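Local atomic coordinates of PT26-6P (Thermococcus sp., PDB entry 2WB7), a protein that is of unknown function but, encoded by a mobile genetic element of a euryarchaeon, joins two immunoglobulin-like (E-set) domains to a helical domain in one chain. Residues Ile10-Lys15 and Gly236-Lys241; Asn2-Asp7 and Gln394-Leu399; Ile452-Ala457 and Asp489-Ala494. One frame throughout, in Å; residues are numbered along the deposited sequence.

Contact 1 (Ile10-Lys15 and Gly236-Lys241); sequences IDDVKK and GSLPIK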
loop_
_atom_site.group_PDB
_atom_site.type_symbol
_atom_site.label_atom_id
_atom_site.label_comp_id
_atom_site.label_asym_id
_atom_site.label_seq_id
_atom_site.Cartn_x
_atom_site.Cartn_y
_atom_site.Cartn_z
ATOM N N ILE A 10 -18.803 17.986 7.775
ATOM C CA ILE A 10 -18.331 16.838 7.012
ATOM C C ILE A 10 -16.911 16.486 7.441
ATOM O O ILE A 10 -15.998 17.315 7.387
ATOM C CB ILE A 10 -18.376 17.089 5.493
ATOM C CG1 ILE A 10 -19.816 17.374 5.060
ATOM C CG2 ILE A 10 -17.781 15.908 4.743
ATOM C CD1 ILE A 10 -19.994 17.648 3.593
ATOM N N ASP A 11 -16.729 15.247 7.871
ATOM C CA ASP A 11 -15.450 14.840 8.411
ATOM C C ASP A 11 -14.314 15.012 7.419
ATOM O O ASP A 11 -13.190 15.317 7.793
ATOM C CB ASP A 11 -15.532 13.411 8.904
ATOM C CG ASP A 11 -14.967 13.281 10.269
ATOM O OD1 ASP A 11 -13.730 13.145 10.357
ATOM O OD2 ASP A 11 -15.745 13.385 11.253
ATOM N N ASP A 12 -14.612 14.815 6.147
ATOM C CA ASP A 12 -13.619 15.004 5.114
ATOM C C ASP A 12 -13.175 16.455 5.084
ATOM O O ASP A 12 -12.009 16.737 4.887
ATOM C CB ASP A 12 -14.181 14.599 3.758
ATOM C CG ASP A 12 -14.612 13.149 3.715
ATOM O OD1 ASP A 12 -15.713 12.866 3.184
ATOM O OD2 ASP A 12 -13.843 12.288 4.209
ATOM N N VAL A 13 -14.107 17.371 5.311
ATOM C CA VAL A 13 -13.793 18.789 5.262
ATOM C C VAL A 13 -12.876 19.156 6.421
ATOM O O VAL A 13 -11.998 20.004 6.275
ATOM C CB VAL A 13 -15.078 19.673 5.274
ATOM C CG1 VAL A 13 -14.729 21.148 5.367
ATOM C CG2 VAL A 13 -15.920 19.407 4.032
ATOM N N LYS A 14 -13.076 18.516 7.570
ATOM C CA LYS A 14 -12.261 18.819 8.736
ATOM C C LYS A 14 -10.852 18.287 8.589
ATOM O O LYS A 14 -10.035 18.463 9.474
ATOM C CB LYS A 14 -12.869 18.238 10.008
ATOM C CG LYS A 14 -14.230 18.786 10.371
ATOM C CD LYS A 14 -14.656 18.202 11.696
ATOM C CE LYS A 14 -16.065 17.632 11.640
ATOM N NZ LYS A 14 -16.131 16.244 12.225
ATOM N N LYS A 15 -10.558 17.622 7.483
ATOM C CA LYS A 15 -9.219 17.064 7.326
ATOM C C LYS A 15 -8.406 17.831 6.300
ATOM O O LYS A 15 -7.215 17.589 6.131
ATOM C CB LYS A 15 -9.288 15.582 6.970
ATOM C CG LYS A 15 -9.884 14.746 8.088
ATOM C CD LYS A 15 -10.028 13.286 7.681
ATOM C CE LYS A 15 -11.156 12.603 8.459
ATOM N NZ LYS A 15 -11.474 11.244 7.938
ATOM N N GLY A 236 -12.572 8.634 -2.069
ATOM C CA GLY A 236 -13.468 9.300 -2.991
ATOM C C GLY A 236 -13.281 10.804 -3.099
ATOM O O GLY A 236 -12.168 11.310 -3.114
ATOM N N SER A 237 -14.387 11.525 -3.191
ATOM C CA SER A 237 -14.333 12.937 -3.488
ATOM C C SER A 237 -15.390 13.646 -2.689
ATOM O O SER A 237 -16.461 13.093 -2.451
ATOM C CB SER A 237 -14.619 13.151 -4.967
ATOM O OG SER A 237 -14.729 14.516 -5.288
ATOM N N LEU A 238 -15.102 14.863 -2.256
ATOM C CA LEU A 238 -16.153 15.685 -1.696
ATOM C C LEU A 238 -17.243 15.865 -2.763
ATOM O O LEU A 238 -16.980 15.758 -3.956
ATOM C CB LEU A 238 -15.579 17.036 -1.270
ATOM C CG LEU A 238 -14.841 17.055 0.070
ATOM C CD1 LEU A 238 -14.094 18.364 0.231
ATOM C CD2 LEU A 238 -15.797 16.794 1.255
ATOM N N PRO A 239 -18.475 16.138 -2.338
ATOM C CA PRO A 239 -19.532 16.435 -3.289
ATOM C C PRO A 239 -19.175 17.580 -4.240
ATOM O O PRO A 239 -18.414 18.462 -3.884
ATOM C CB PRO A 239 -20.700 16.833 -2.379
ATOM C CG PRO A 239 -20.477 16.016 -1.133
ATOM C CD PRO A 239 -18.976 16.028 -0.958
ATOM N N ILE A 240 -19.743 17.575 -5.442
ATOM C CA ILE A 240 -19.360 18.548 -6.468
ATOM C C ILE A 240 -19.557 20.009 -6.072
ATOM O O ILE A 240 -18.958 20.901 -6.679
ATOM C CB ILE A 240 -20.073 18.293 -7.827
ATOM C CG1 ILE A 240 -21.582 18.485 -7.676
ATOM C CG2 ILE A 240 -19.718 16.921 -8.353
ATOM C CD1 ILE A 240 -22.368 18.277 -8.943
ATOM N N LYS A 241 -20.400 20.283 -5.082
ATOM C CA LYS A 241 -20.592 21.682 -4.699
ATOM C C LYS A 241 -19.271 22.339 -4.303
ATOM O O LYS A 241 -19.138 23.552 -4.383
ATOM C CB LYS A 241 -21.632 21.857 -3.589
ATOM C CG LYS A 241 -21.181 21.416 -2.226
ATOM C CD LYS A 241 -21.557 22.438 -1.183
ATOM C CE LYS A 241 -20.375 22.716 -0.281
ATOM N NZ LYS A 241 -20.451 24.079 0.297
#
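The carboxylate of Asp-12 is the one flat side-chain group at this contact, and Asp-12 meets Leu-238 through the methylene that carries it, CB lying 3.7 Å from CD2 of Leu-238. With CG anti to the carbonyl carbon (chi1 -60°), the carboxylate is directed to helix 503-523 while CB stays on the leucine, and OD1 is held there by NZ of Lys-512 and the hydroxyl of Tyr-516.

The meeting point is one methyl group, CD2 of Leu-238, which is touched by three residues of 10-15. Besides Asp-12, Val-13 places CG2 3.8 Å from CD2 of Leu-238, the two side chains crossing at about a right angle. Ile-10 reaches the same Leu-238 methyl with CG2, at 4.1 Å. The turn itself runs into a short 3-10 segment, in which the N of Lys-15 bonds to the O of Asp-12 at 3.1 Å. On the other segment, Ser-237 OG donates to the O of Leu-238 at 2.9 Å, in the carbonyl plane and on a lone pair, and OG is also bonded to the N of His-276. The Leu-238 side chain further touches Leu-248 and Pro-274 in neighbouring loops.

No hydrogen bond or salt bridge passes between the two segments. They join loops before helix 21-34 and before strand 253-261 by apolar contact, while Tyr-516 touches Ile-10, Leu-238 and Pro-239, so that helix 503-523 is a shared wall. Leu-238 is buried, and the charge of Asp-12 is probably balanced by Lys-512 of that helix and not by the opposite loop.

Contact 2 (Asn2-Asp7 and Gln394-Leu399); sequences NATIND and QDVKNL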
loop_
_atom_site.group_PDB
_atom_site.type_symbol
_atom_site.label_atom_id
_atom_site.label_comp_id
_atom_site.label_asym_id
_atom_site.label_seq_id
_atom_site.Cartn_x
_atom_site.Cartn_y
_atom_site.Cartn_z
ATOM N N ASN A 2 -20.337 27.225 9.881
ATOM C CA ASN A 2 -21.553 26.401 9.960
ATOM C C ASN A 2 -21.510 25.007 9.308
ATOM O O ASN A 2 -20.582 24.653 8.589
ATOM C CB ASN A 2 -22.704 27.179 9.336
ATOM C CG ASN A 2 -22.516 27.362 7.853
ATOM O OD1 ASN A 2 -22.793 26.459 7.062
ATOM N ND2 ASN A 2 -22.002 28.521 7.462
ATOM N N ALA A 3 -22.556 24.230 9.564
ATOM C CA ALA A 3 -22.714 22.924 8.957
ATOM C C ALA A 3 -23.572 23.051 7.714
ATOM O O ALA A 3 -23.376 22.368 6.719
ATOM C CB ALA A 3 -23.382 21.976 9.938
ATOM N N THR A 4 -24.534 23.945 7.778
ATOM C CA THR A 4 -25.606 23.921 6.828
ATOM C C THR A 4 -25.240 24.561 5.487
ATOM O O THR A 4 -25.554 24.021 4.424
ATOM C CB THR A 4 -26.858 24.524 7.465
ATOM O OG1 THR A 4 -27.948 24.451 6.545
ATOM C CG2 THR A 4 -26.599 25.980 7.900
ATOM N N ILE A 5 -24.544 25.689 5.515
ATOM C CA ILE A 5 -24.110 26.321 4.268
ATOM C C ILE A 5 -22.740 25.845 3.778
ATOM O O ILE A 5 -22.553 25.620 2.586
ATOM C CB ILE A 5 -24.098 27.849 4.405
ATOM C CG1 ILE A 5 -25.510 28.335 4.709
ATOM C CG2 ILE A 5 -23.534 28.517 3.145
ATOM C CD1 ILE A 5 -25.609 29.820 4.792
ATOM N N ASN A 6 -21.801 25.689 4.711
ATOM C CA ASN A 6 -20.414 25.328 4.412
ATOM C C ASN A 6 -20.098 23.849 4.512
ATOM O O ASN A 6 -19.095 23.384 3.978
ATOM C CB ASN A 6 -19.479 26.069 5.356
ATOM C CG ASN A 6 -19.124 27.437 4.847
ATOM O OD1 ASN A 6 -19.999 28.217 4.445
ATOM N ND2 ASN A 6 -17.828 27.741 4.841
ATOM N N ASP A 7 -20.933 23.117 5.236
ATOM C CA ASP A 7 -20.688 21.709 5.466
ATOM C C ASP A 7 -19.384 21.488 6.232
ATOM O O ASP A 7 -18.643 20.558 5.958
ATOM C CB ASP A 7 -20.689 20.975 4.136
ATOM C CG ASP A 7 -21.874 21.362 3.275
ATOM O OD1 ASP A 7 -23.015 20.973 3.608
ATOM O OD2 ASP A 7 -21.670 22.068 2.268
ATOM N N GLN A 394 -26.004 29.161 -1.994
ATOM C CA GLN A 394 -26.688 30.444 -2.075
ATOM C C GLN A 394 -28.147 30.298 -1.698
ATOM O O GLN A 394 -28.673 31.052 -0.883
ATOM C CB GLN A 394 -26.582 31.057 -3.478
ATOM C CG GLN A 394 -26.952 32.552 -3.540
ATOM C CD GLN A 394 -26.297 33.367 -2.421
ATOM O OE1 GLN A 394 -25.067 33.486 -2.355
ATOM N NE2 GLN A 394 -27.117 33.917 -1.529
ATOM N N ASP A 395 -28.795 29.307 -2.297
ATOM C CA ASP A 395 -30.225 29.071 -2.101
ATOM C C ASP A 395 -30.504 28.643 -0.675
ATOM O O ASP A 395 -31.519 29.034 -0.084
ATOM C CB ASP A 395 -30.727 27.998 -3.057
ATOM C CG ASP A 395 -30.466 28.342 -4.521
ATOM O OD1 ASP A 395 -29.645 29.236 -4.806
ATOM O OD2 ASP A 395 -31.079 27.712 -5.403
ATOM N N VAL A 396 -29.604 27.851 -0.110
ATOM C CA VAL A 396 -29.737 27.501 1.293
ATOM C C VAL A 396 -29.615 28.733 2.177
ATOM O O VAL A 396 -30.311 28.861 3.188
ATOM C CB VAL A 396 -28.708 26.459 1.734
ATOM C CG1 VAL A 396 -28.706 26.343 3.251
ATOM C CG2 VAL A 396 -29.026 25.112 1.103
ATOM N N LYS A 397 -28.727 29.640 1.786
ATOM C CA LYS A 397 -28.545 30.869 2.527
ATOM C C LYS A 397 -29.776 31.757 2.401
ATOM O O LYS A 397 -30.234 32.297 3.413
ATOM C CB LYS A 397 -27.299 31.618 2.077
ATOM C CG LYS A 397 -26.966 32.785 3.004
ATOM C CD LYS A 397 -26.167 33.871 2.304
ATOM C CE LYS A 397 -26.537 35.255 2.850
ATOM N NZ LYS A 397 -26.414 36.305 1.785
ATOM N N ASN A 398 -30.316 31.911 1.184
ATOM C CA ASN A 398 -31.561 32.664 1.003
ATOM C C ASN A 398 -32.650 32.116 1.911
ATOM O O ASN A 398 -33.345 32.865 2.602
ATOM C CB ASN A 398 -32.085 32.596 -0.434
ATOM C CG ASN A 398 -31.051 32.988 -1.472
ATOM O OD1 ASN A 398 -30.276 33.939 -1.308
ATOM N ND2 ASN A 398 -31.059 32.257 -2.578
ATOM N N LEU A 399 -32.804 30.795 1.882
ATOM C CA LEU A 399 -33.853 30.118 2.617
ATOM C C LEU A 399 -33.756 30.471 4.098
ATOM O O LEU A 399 -34.741 30.863 4.718
ATOM C CB LEU A 399 -33.726 28.614 2.402
ATOM C CG LEU A 399 -34.969 27.721 2.363
ATOM C CD1 LEU A 399 -36.133 28.388 1.670
ATOM C CD2 LEU A 399 -34.619 26.405 1.674
#
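Ile-5 lies against helix 393-404 with both ends of its longer branch: CG1 is 4.0 Å from CG1 of Val-396, and the terminal CD1 rests 3.7 Å from CB of Lys-397. The same methyl is equally near CG of Lys-397, so it crosses the first carbons of the lysine chain obliquely. Ile-5 and Val-396 slide past each other in opposite directions. Val-396 CG1, turned anti to its own N (chi1 169°), also meets OG1 of Thr-4 at 3.9 Å, a van der Waals contact. Beyond CG the Lys-397 chain bends at chi3 and chi4 and leads away, its NZ making a long, weak ion pair with Asp-401.

The contact thus lays the N-terminal tail of the protein on the first helix of the helical domain, 387 residues further along the chain. Residues 3-6 have helical backbone angles but lack the regular bonding of a helix. Their coil is held by the side chain of Asn-2, whose OD1 accepts from N of Asn-6 at 2.7 Å, nearly straight (161°), with the donor 23° out of the Asn-2 carbonyl plane.

Further out, Thr-4 and Ile-5 both touch Ile-400 on a later turn of helix 393-404. Helix 471-499 also borders the contact: Leu-475 and Asn-479 touch Thr-4, Lys-482 bonds to the O of Thr-4, and Lys-482 and Lys-483 form salt bridges with the carboxylate of Asp-7.

Contact 3 (Ile452-Ala457 and Asp489-Ala494); sequences IDEYKA and DYYVNA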
loop_
_atom_site.group_PDB
_atom_site.type_symbol
_atom_site.label_atom_id
_atom_site.label_comp_id
_atom_site.label_asym_id
_atom_site.label_seq_id
_atom_site.Cartn_x
_atom_site.Cartn_y
_atom_site.Cartn_z
ATOM N N ILE A 452 -32.431 6.459 -5.024
ATOM C CA ILE A 452 -33.855 6.780 -4.950
ATOM C C ILE A 452 -34.285 6.990 -3.507
ATOM O O ILE A 452 -35.008 7.935 -3.210
ATOM C CB ILE A 452 -34.724 5.714 -5.637
ATOM C CG1 ILE A 452 -34.379 5.636 -7.127
ATOM C CG2 ILE A 452 -36.196 6.030 -5.447
ATOM C CD1 ILE A 452 -35.155 4.584 -7.881
ATOM N N ASP A 453 -33.824 6.143 -2.595
ATOM C CA ASP A 453 -34.148 6.328 -1.182
ATOM C C ASP A 453 -33.520 7.588 -0.556
ATOM O O ASP A 453 -34.087 8.181 0.381
ATOM C CB ASP A 453 -33.749 5.094 -0.359
ATOM C CG ASP A 453 -34.372 3.800 -0.877
ATOM O OD1 ASP A 453 -35.470 3.826 -1.482
ATOM O OD2 ASP A 453 -33.758 2.736 -0.658
ATOM N N GLU A 454 -32.356 7.999 -1.048
ATOM C CA GLU A 454 -31.720 9.181 -0.479
ATOM C C GLU A 454 -32.466 10.451 -0.873
ATOM O O GLU A 454 -32.793 11.289 -0.009
ATOM C CB GLU A 454 -30.248 9.261 -0.863
ATOM C CG GLU A 454 -29.398 8.241 -0.139
ATOM C CD GLU A 454 -29.538 8.325 1.387
ATOM O OE1 GLU A 454 -29.350 9.406 1.995
ATOM O OE2 GLU A 454 -29.831 7.280 2.002
ATOM N N TYR A 455 -32.742 10.574 -2.174
ATOM C CA TYR A 455 -33.461 11.718 -2.704
ATOM C C TYR A 455 -34.808 11.819 -2.022
ATOM O O TYR A 455 -35.208 12.899 -1.611
ATOM C CB TYR A 455 -33.632 11.603 -4.211
ATOM C CG TYR A 455 -32.337 11.757 -4.990
ATOM C CD1 TYR A 455 -32.072 10.977 -6.114
ATOM C CD2 TYR A 455 -31.379 12.683 -4.604
ATOM C CE1 TYR A 455 -30.903 11.124 -6.838
ATOM C CE2 TYR A 455 -30.196 12.836 -5.325
ATOM C CZ TYR A 455 -29.963 12.054 -6.438
ATOM O OH TYR A 455 -28.786 12.215 -7.142
ATOM N N LYS A 456 -35.500 10.684 -1.898
ATOM C CA LYS A 456 -36.781 10.605 -1.172
ATOM C C LYS A 456 -36.655 11.147 0.246
ATOM O O LYS A 456 -37.546 11.854 0.729
ATOM C CB LYS A 456 -37.300 9.162 -1.092
ATOM C CG LYS A 456 -38.070 8.610 -2.313
ATOM C CD LYS A 456 -39.115 7.614 -1.784
ATOM C CE LYS A 456 -39.201 6.316 -2.578
ATOM N NZ LYS A 456 -40.511 6.179 -3.314
ATOM N N ALA A 457 -35.567 10.815 0.928
ATOM C CA ALA A 457 -35.387 11.325 2.289
ATOM C C ALA A 457 -35.218 12.841 2.282
ATOM O O ALA A 457 -35.676 13.542 3.196
ATOM C CB ALA A 457 -34.190 10.679 2.952
ATOM N N ASP A 489 -26.540 11.605 -4.764
ATOM C CA ASP A 489 -25.613 11.922 -5.860
ATOM C C ASP A 489 -24.495 10.885 -5.972
ATOM O O ASP A 489 -24.112 10.482 -7.073
ATOM C CB ASP A 489 -25.053 13.337 -5.729
ATOM C CG ASP A 489 -26.095 14.401 -6.060
ATOM O OD1 ASP A 489 -27.100 14.071 -6.745
ATOM O OD2 ASP A 489 -25.914 15.569 -5.645
ATOM N N TYR A 490 -23.994 10.436 -4.824
ATOM C CA TYR A 490 -22.950 9.419 -4.811
ATOM C C TYR A 490 -23.500 8.137 -5.410
ATOM O O TYR A 490 -22.895 7.569 -6.319
ATOM C CB TYR A 490 -22.449 9.146 -3.387
ATOM C CG TYR A 490 -21.476 10.169 -2.834
ATOM C CD1 TYR A 490 -20.349 10.545 -3.551
ATOM C CD2 TYR A 490 -21.680 10.749 -1.581
ATOM C CE1 TYR A 490 -19.438 11.489 -3.043
ATOM C CE2 TYR A 490 -20.777 11.678 -1.056
ATOM C CZ TYR A 490 -19.660 12.041 -1.798
ATOM O OH TYR A 490 -18.784 12.959 -1.278
ATOM N N TYR A 491 -24.646 7.689 -4.890
ATOM C CA TYR A 491 -25.278 6.436 -5.329
ATOM C C TYR A 491 -25.448 6.387 -6.832
ATOM O O TYR A 491 -25.247 5.351 -7.469
ATOM C CB TYR A 491 -26.627 6.222 -4.645
ATOM C CG TYR A 491 -26.507 5.483 -3.332
ATOM C CD1 TYR A 491 -27.110 5.964 -2.195
ATOM C CD2 TYR A 491 -25.762 4.308 -3.237
ATOM C CE1 TYR A 491 -27.003 5.308 -1.005
ATOM C CE2 TYR A 491 -25.642 3.638 -2.048
ATOM C CZ TYR A 491 -26.271 4.146 -0.931
ATOM O OH TYR A 491 -26.158 3.506 0.275
ATOM N N VAL A 492 -25.784 7.533 -7.398
ATOM C CA VAL A 492 -26.008 7.632 -8.822
ATOM C C VAL A 492 -24.692 7.499 -9.576
ATOM O O VAL A 492 -24.611 6.785 -10.598
ATOM C CB VAL A 492 -26.666 8.961 -9.179
ATOM C CG1 VAL A 492 -26.321 9.335 -10.612
ATOM C CG2 VAL A 492 -28.198 8.886 -8.934
ATOM N N ASN A 493 -23.656 8.186 -9.087
ATOM C CA ASN A 493 -22.312 7.941 -9.581
ATOM C C ASN A 493 -21.965 6.453 -9.491
ATOM O O ASN A 493 -21.457 5.868 -10.449
ATOM C CB ASN A 493 -21.292 8.775 -8.817
ATOM C CG ASN A 493 -21.197 10.200 -9.336
ATOM O OD1 ASN A 493 -20.449 10.489 -10.273
ATOM N ND2 ASN A 493 -21.949 11.100 -8.727
ATOM N N ALA A 494 -22.267 5.842 -8.349
ATOM C CA ALA A 494 -21.921 4.441 -8.132
ATOM C C ALA A 494 -22.614 3.504 -9.152
ATOM O O ALA A 494 -21.958 2.685 -9.835
ATOM C CB ALA A 494 -22.237 4.026 -6.706
#
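Helices 442-465 and 471-499 form an antiparallel helical hairpin within the helical domain of the protein. Their segments 452-457 and 489-494 run at 162° to each other, with axes 9.3 Å apart at closest approach. The nearest CA pairs, Glu-454 with Tyr-491 and Tyr-455 with Asp-489, are each 8.5 Å apart.

Tyr-455 spans this gap. With CG anti to the carbonyl carbon (chi1 -69°), its ring leads the hydroxyl across to the neighbouring helix, where OH donates to OD1 of Asp-489 at 2.5 Å. The acceptor oxygen lies at the ring edge, and the hydroxyl meets it on the anti side of the carboxylate, 21° out of that plane. Lys-425 of helix 408-438 forms a salt bridge to the same OD1, so a buried oxygen is gripped from two other helices. Replacing Tyr-455 by a phenylalanine would probably cost OD1 its hydroxyl partner and let the Asp-489 carboxylate turn more freely. Val-492 packs beside the phenol, its CG2 4.1 Å from CE1 of Tyr-455 and oblique to the ring.

A second crossing lies one residue earlier on helix 442-465. The methylene CG of Glu-454 approaches the edge of the Tyr-491 ring in its plane, 3.8 Å from CD1. The Glu-454 chain bends at chi2, and its carboxylate oxygens are taken by ND1 of His-484 and OG of Ser-517, which brings helix 503-523 into the same cluster. Within 489-494, the carbonyl O of Asp-489 accepts from both N and ND2 of Asn-493, which reach it from opposite faces of the carbonyl plane, ND2 at 2.8 Å.

Overall arrangement
Contacts 1 and 3 are buried, whereas contact 2 is only partly so, with exposed Lys-397 at its margin. All three draw on helix 471-499: contact 3 includes it, and it packs against both others. Contact 3 joins two helices of one domain and alone carries a hydrogen bond between its segments; contact 1 joins two loops and contact 2 a loop to a helix, each pair far apart in sequence, by apolar or van der Waals touch. Contact 1 is nested within the loop closed by contact 2, and Lys-241 NZ forms a salt bridge to Asp-7 OD2 between them. Contact 1 meets contact 3 through a probable hydrogen bond between Tyr-490 OH and Ser-237 O.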